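Local coordinates for putative peptide binding protein (Ruminococcus gnavus, PDB 3NOH), which is of unknown function but may bind peptides, and belongs to a family grouped with the periplasmic binding proteins, at residues 23-28 with 62-67; 79-84 with 89-94. All blocks are in the same frame, centred on the assembly; numbering follows the deposited sequence.

Contact 1: 23-28 with 62-67; sequences YIFCMN and FDIYVS
F25 reaches across to F62 and I64 in a small, buried and wholly apolar contact; no hydrogen bond joins 23-28 to 62-67. Between the two aromatic residues the approach is distant: F25 CZ lies 4.4 Å from F62 CE2, which sits beside the edge of the F25 ring and near its plane. The F25 ring thus turns its edge to F62, whose own ring is met at a slant.

The aliphatic part is closer. The terminal methyl of I64, CD1, comes within 4.1 Å of F25 CE1, approaching the ring obliquely, and the two side chains cross at about a right angle. With CG1 anti to the carbonyl carbon (chi1 -60°) and the chain extended beyond it (chi2 172°), I64 delivers CD1 rather than its CG2 branch to the phenyl ring.

The two strands are not neighbours in the five-stranded mixed sheet: strand 112-116 runs between them and pairs with 22-27 through I24 and C26. The three side chains thus bridge over the middle strand, and I64 also packs against V91 and I93 of strand 90-96 and against L84 of helix 71-86.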
# COMPACT_ATOMS: atom_id res chain seq x y z
N TYR A 23 -7.07 7.32 -3.94
CA TYR A 23 -6.19 6.79 -2.95
C TYR A 23 -4.91 6.47 -3.63
O TYR A 23 -4.82 6.39 -4.87
CB TYR A 23 -6.79 5.51 -2.34
CG TYR A 23 -8.04 5.79 -1.57
CD1 TYR A 23 -9.24 5.93 -2.23
CD2 TYR A 23 -8.02 5.94 -0.17
CE1 TYR A 23 -10.41 6.25 -1.52
CE2 TYR A 23 -9.17 6.26 0.53
CZ TYR A 23 -10.35 6.42 -0.15
OH TYR A 23 -11.52 6.70 0.55
N ILE A 24 -3.90 6.30 -2.77
CA ILE A 24 -2.65 5.79 -3.25
C ILE A 24 -2.18 4.55 -2.53
O ILE A 24 -2.41 4.39 -1.34
CB ILE A 24 -1.55 6.83 -3.25
CG1 ILE A 24 -1.22 7.33 -1.87
CG2 ILE A 24 -1.85 8.01 -4.23
CD1 ILE A 24 0.17 8.08 -1.93
N PHE A 25 -1.57 3.65 -3.33
CA PHE A 25 -0.79 2.55 -2.84
C PHE A 25 0.65 2.87 -3.13
O PHE A 25 1.01 3.00 -4.30
CB PHE A 25 -1.20 1.22 -3.45
CG PHE A 25 -0.33 0.07 -3.06
CD1 PHE A 25 -0.34 -0.40 -1.77
CD2 PHE A 25 0.52 -0.53 -4.00
CE1 PHE A 25 0.48 -1.44 -1.40
CE2 PHE A 25 1.33 -1.60 -3.62
CZ PHE A 25 1.31 -2.03 -2.33
N CYS A 26 1.46 2.99 -2.07
CA CYS A 26 2.78 3.58 -2.19
C CYS A 26 3.81 2.61 -1.58
O CYS A 26 3.62 2.13 -0.46
CB CYS A 26 2.82 4.96 -1.45
SG CYS A 26 4.35 5.84 -1.71
N MSE A 27 4.90 2.36 -2.32
CA MSE A 27 5.98 1.46 -1.91
C MSE A 27 7.27 2.25 -1.81
O MSE A 27 7.54 3.12 -2.65
CB MSE A 27 6.15 0.31 -2.93
CG MSE A 27 4.94 -0.61 -2.97
SE MSE A 27 4.99 -1.76 -4.48
CE MSE A 27 4.43 -0.42 -5.78
N ASN A 28 8.09 1.89 -0.84
CA ASN A 28 9.43 2.44 -0.68
C ASN A 28 10.41 1.64 -1.56
O ASN A 28 10.83 0.52 -1.25
CB ASN A 28 9.84 2.36 0.79
CG ASN A 28 11.18 3.00 1.04
OD1 ASN A 28 11.96 3.29 0.10
ND2 ASN A 28 11.49 3.20 2.32
N PHE A 62 5.83 -8.11 3.53
CA PHE A 62 5.96 -6.67 3.79
C PHE A 62 4.74 -6.16 4.51
O PHE A 62 3.69 -6.81 4.54
CB PHE A 62 6.23 -5.84 2.51
CG PHE A 62 5.11 -5.85 1.51
CD1 PHE A 62 5.00 -6.89 0.58
CD2 PHE A 62 4.16 -4.85 1.50
CE1 PHE A 62 3.93 -6.89 -0.33
CE2 PHE A 62 3.10 -4.86 0.56
CZ PHE A 62 3.00 -5.88 -0.35
N ASP A 63 4.89 -5.02 5.15
CA ASP A 63 3.81 -4.39 5.88
C ASP A 63 3.20 -3.28 5.03
O ASP A 63 3.89 -2.54 4.30
CB ASP A 63 4.32 -3.82 7.21
CG ASP A 63 4.85 -4.89 8.17
OD1 ASP A 63 4.46 -6.05 8.04
OD2 ASP A 63 5.68 -4.54 9.05
N ILE A 64 1.90 -3.06 5.23
CA ILE A 64 1.21 -1.92 4.68
C ILE A 64 0.67 -1.06 5.81
O ILE A 64 -0.11 -1.53 6.63
CB ILE A 64 0.01 -2.33 3.78
CG1 ILE A 64 0.52 -3.19 2.61
CG2 ILE A 64 -0.72 -1.07 3.25
CD1 ILE A 64 -0.57 -3.83 1.73
N TYR A 65 1.09 0.18 5.90
CA TYR A 65 0.57 1.11 6.90
C TYR A 65 -0.68 1.83 6.42
O TYR A 65 -0.88 2.04 5.23
CB TYR A 65 1.62 2.16 7.25
CG TYR A 65 2.90 1.67 7.86
CD1 TYR A 65 3.01 0.42 8.40
CD2 TYR A 65 3.98 2.54 7.95
CE1 TYR A 65 4.21 -0.02 9.01
CE2 TYR A 65 5.16 2.14 8.54
CZ TYR A 65 5.25 0.88 9.10
OH TYR A 65 6.45 0.48 9.68
N VAL A 66 -1.55 2.18 7.35
CA VAL A 66 -2.81 2.86 7.05
C VAL A 66 -3.13 3.79 8.21
O VAL A 66 -2.83 3.46 9.35
CB VAL A 66 -3.96 1.83 6.83
CG1 VAL A 66 -4.17 0.96 8.08
CG2 VAL A 66 -5.28 2.52 6.45
N SER A 67 -3.78 4.92 7.93
CA SER A 67 -4.19 5.78 9.03
C SER A 67 -5.38 5.17 9.81
O SER A 67 -6.39 4.73 9.22
CB SER A 67 -4.66 7.11 8.48
OG SER A 67 -5.27 7.89 9.51

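Contact 2: 79-84 with 89-94; sequences SLCERL and ADVQIK
Across L84 and A89 the flat groups in contact are two peptides: the A89 N-H donates to L84 O at 3.1 Å, with an angle of 148° at the hydrogen. The helix contributes one more flat group, the guanidinium of R83. In the conformer given, L80 CA lies over one of its faces, displaced toward the rim, but R83 has a second conformer and this placement is doubtful; the group takes no part in the contact with the strand, and the R83 side chain meets F46 of helix 37-47.

The arrangement is the second half of a beta-alpha-beta unit, in which helix 71-86 connects strand 61-67 to strand 90-96, with a short turn between the helix and the second strand. Helix and outgoing strand run antiparallel, at 171°, with their axes 7.8 Å apart at closest approach.

Beyond the turn the interface is mostly apolar. L84 lies obliquely across V91, its CD1 3.9 Å from V91 CG2 and nearly as close to CG1, so the leucine methyl faces the fork of the valine. L84 CB and A89 CB approach to 4.2 Å beside the backbone bond. L84 also touches L43 and F46 of helix 37-47. N85, one residue further along the helix, accepts a hydrogen bond from V91 N through its side-chain oxygen OD1 and so adds a second polar tie at this end.

C81 serves the other end. Its SG, anti to the backbone N (chi1 -167°), is directed at the strand backbone and lies 3.1 Å from V91 O, a close approach with no hydrogen bond assigned, while its CB rests 3.7 Å from I93 CG1.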
# COMPACT_ATOMS: atom_id res chain seq x y z
N SER A 79 -9.03 -6.43 3.79
CA SER A 79 -9.49 -7.29 2.70
C SER A 79 -8.36 -7.59 1.70
O SER A 79 -8.20 -8.74 1.26
CB SER A 79 -10.67 -6.63 1.98
OG SER A 79 -11.83 -6.70 2.78
N LEU A 80 -7.62 -6.54 1.34
CA LEU A 80 -6.46 -6.65 0.44
C LEU A 80 -5.43 -7.59 1.05
O LEU A 80 -4.84 -8.41 0.34
CB LEU A 80 -5.84 -5.27 0.18
CG LEU A 80 -4.55 -5.24 -0.63
CD1 LEU A 80 -4.73 -5.82 -2.06
CD2 LEU A 80 -3.94 -3.79 -0.73
N CYS A 81 -5.23 -7.46 2.36
CA CYS A 81 -4.31 -8.36 3.10
C CYS A 81 -4.70 -9.83 2.93
O CYS A 81 -3.87 -10.72 2.69
CB CYS A 81 -4.34 -7.98 4.59
SG CYS A 81 -3.02 -8.75 5.52
N GLU A 82 -5.99 -10.13 3.08
CA GLU A 82 -6.49 -11.45 2.83
C GLU A 82 -6.18 -11.95 1.39
O GLU A 82 -5.73 -13.09 1.18
CB GLU A 82 -7.98 -11.49 3.10
CG GLU A 82 -8.54 -12.85 3.03
CD GLU A 82 -10.03 -12.85 3.39
OE1 GLU A 82 -10.51 -11.85 4.00
OE2 GLU A 82 -10.68 -13.85 3.05
N ARG A 83 -6.39 -11.08 0.41
CA ARG A 83 -6.12 -11.49 -0.98
C ARG A 83 -4.62 -11.68 -1.21
O ARG A 83 -4.23 -12.65 -1.88
CB ARG A 83 -6.74 -10.51 -1.99
CG ARG A 83 -8.26 -10.46 -1.97
CD ARG A 83 -8.84 -9.60 -3.12
NE ARG A 83 -8.31 -8.23 -3.21
CZ ARG A 83 -8.80 -7.18 -2.54
NH1 ARG A 83 -9.82 -7.34 -1.70
NH2 ARG A 83 -8.28 -5.97 -2.71
N LEU A 84 -3.79 -10.79 -0.66
CA LEU A 84 -2.34 -10.95 -0.81
C LEU A 84 -1.86 -12.23 -0.15
O LEU A 84 -1.10 -12.98 -0.77
CB LEU A 84 -1.60 -9.72 -0.26
CG LEU A 84 -1.65 -8.46 -1.14
CD1 LEU A 84 -1.22 -7.24 -0.28
CD2 LEU A 84 -0.79 -8.70 -2.43
N ALA A 89 1.72 -14.31 -0.45
CA ALA A 89 2.48 -13.24 0.18
C ALA A 89 2.26 -13.37 1.70
O ALA A 89 1.39 -14.16 2.14
CB ALA A 89 2.02 -11.89 -0.34
N ASP A 90 3.12 -12.75 2.51
CA ASP A 90 2.87 -12.67 3.95
C ASP A 90 2.86 -11.19 4.31
O ASP A 90 3.88 -10.60 4.62
CB ASP A 90 3.85 -13.40 4.85
CG ASP A 90 3.40 -13.40 6.37
OD1 ASP A 90 2.22 -13.05 6.72
OD2 ASP A 90 4.22 -13.83 7.22
N VAL A 91 1.71 -10.60 4.13
CA VAL A 91 1.54 -9.17 4.37
C VAL A 91 0.75 -8.95 5.66
O VAL A 91 -0.12 -9.77 6.03
CB VAL A 91 0.82 -8.53 3.15
CG1 VAL A 91 0.45 -7.09 3.40
CG2 VAL A 91 1.72 -8.67 1.89
N GLN A 92 1.13 -7.90 6.37
CA GLN A 92 0.41 -7.39 7.55
C GLN A 92 -0.02 -5.95 7.29
O GLN A 92 0.71 -5.17 6.64
CB GLN A 92 1.31 -7.39 8.82
CG GLN A 92 1.90 -8.65 9.13
CD GLN A 92 2.76 -8.60 10.37
OE1 GLN A 92 2.52 -9.32 11.33
NE2 GLN A 92 3.82 -7.73 10.33
N ILE A 93 -1.17 -5.57 7.83
CA ILE A 93 -1.64 -4.19 7.87
C ILE A 93 -1.37 -3.69 9.34
O ILE A 93 -1.67 -4.35 10.31
CB ILE A 93 -3.14 -4.06 7.62
CG1 ILE A 93 -3.57 -4.81 6.32
CG2 ILE A 93 -3.55 -2.55 7.58
CD1 ILE A 93 -2.78 -4.36 5.09
N LYS A 94 -0.78 -2.48 9.41
CA LYS A 94 -0.48 -1.81 10.68
C LYS A 94 -0.97 -0.40 10.61
O LYS A 94 -0.57 0.38 9.72
CB LYS A 94 1.03 -1.78 10.91
CG LYS A 94 1.62 -3.12 11.16
CD LYS A 94 3.07 -3.03 11.60
CE LYS A 94 3.63 -4.39 11.74
NZ LYS A 94 5.13 -4.36 11.91

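How the contacts relate
The two contacts meet along the pairing of strands 61-67 and 90-96, and their centres are 11 Å apart. I64 N and Q92 O, 2.8 Å apart, probably form a hydrogen bond between the strand backbones. On the side turned from the helix, D63 OD1 and Q92 NE2 are joined by a probable hydrogen bond of 2.9 Å. V91 CG1 also packs 3.4 Å from F62 O. Contact 1 crosses the middle strand on one face of the sheet, and contact 2 packs helix 71-86 against strand 90-96, outermost in this chain. Peptide binding is only inferred for this protein, and neither contact is assigned to a site.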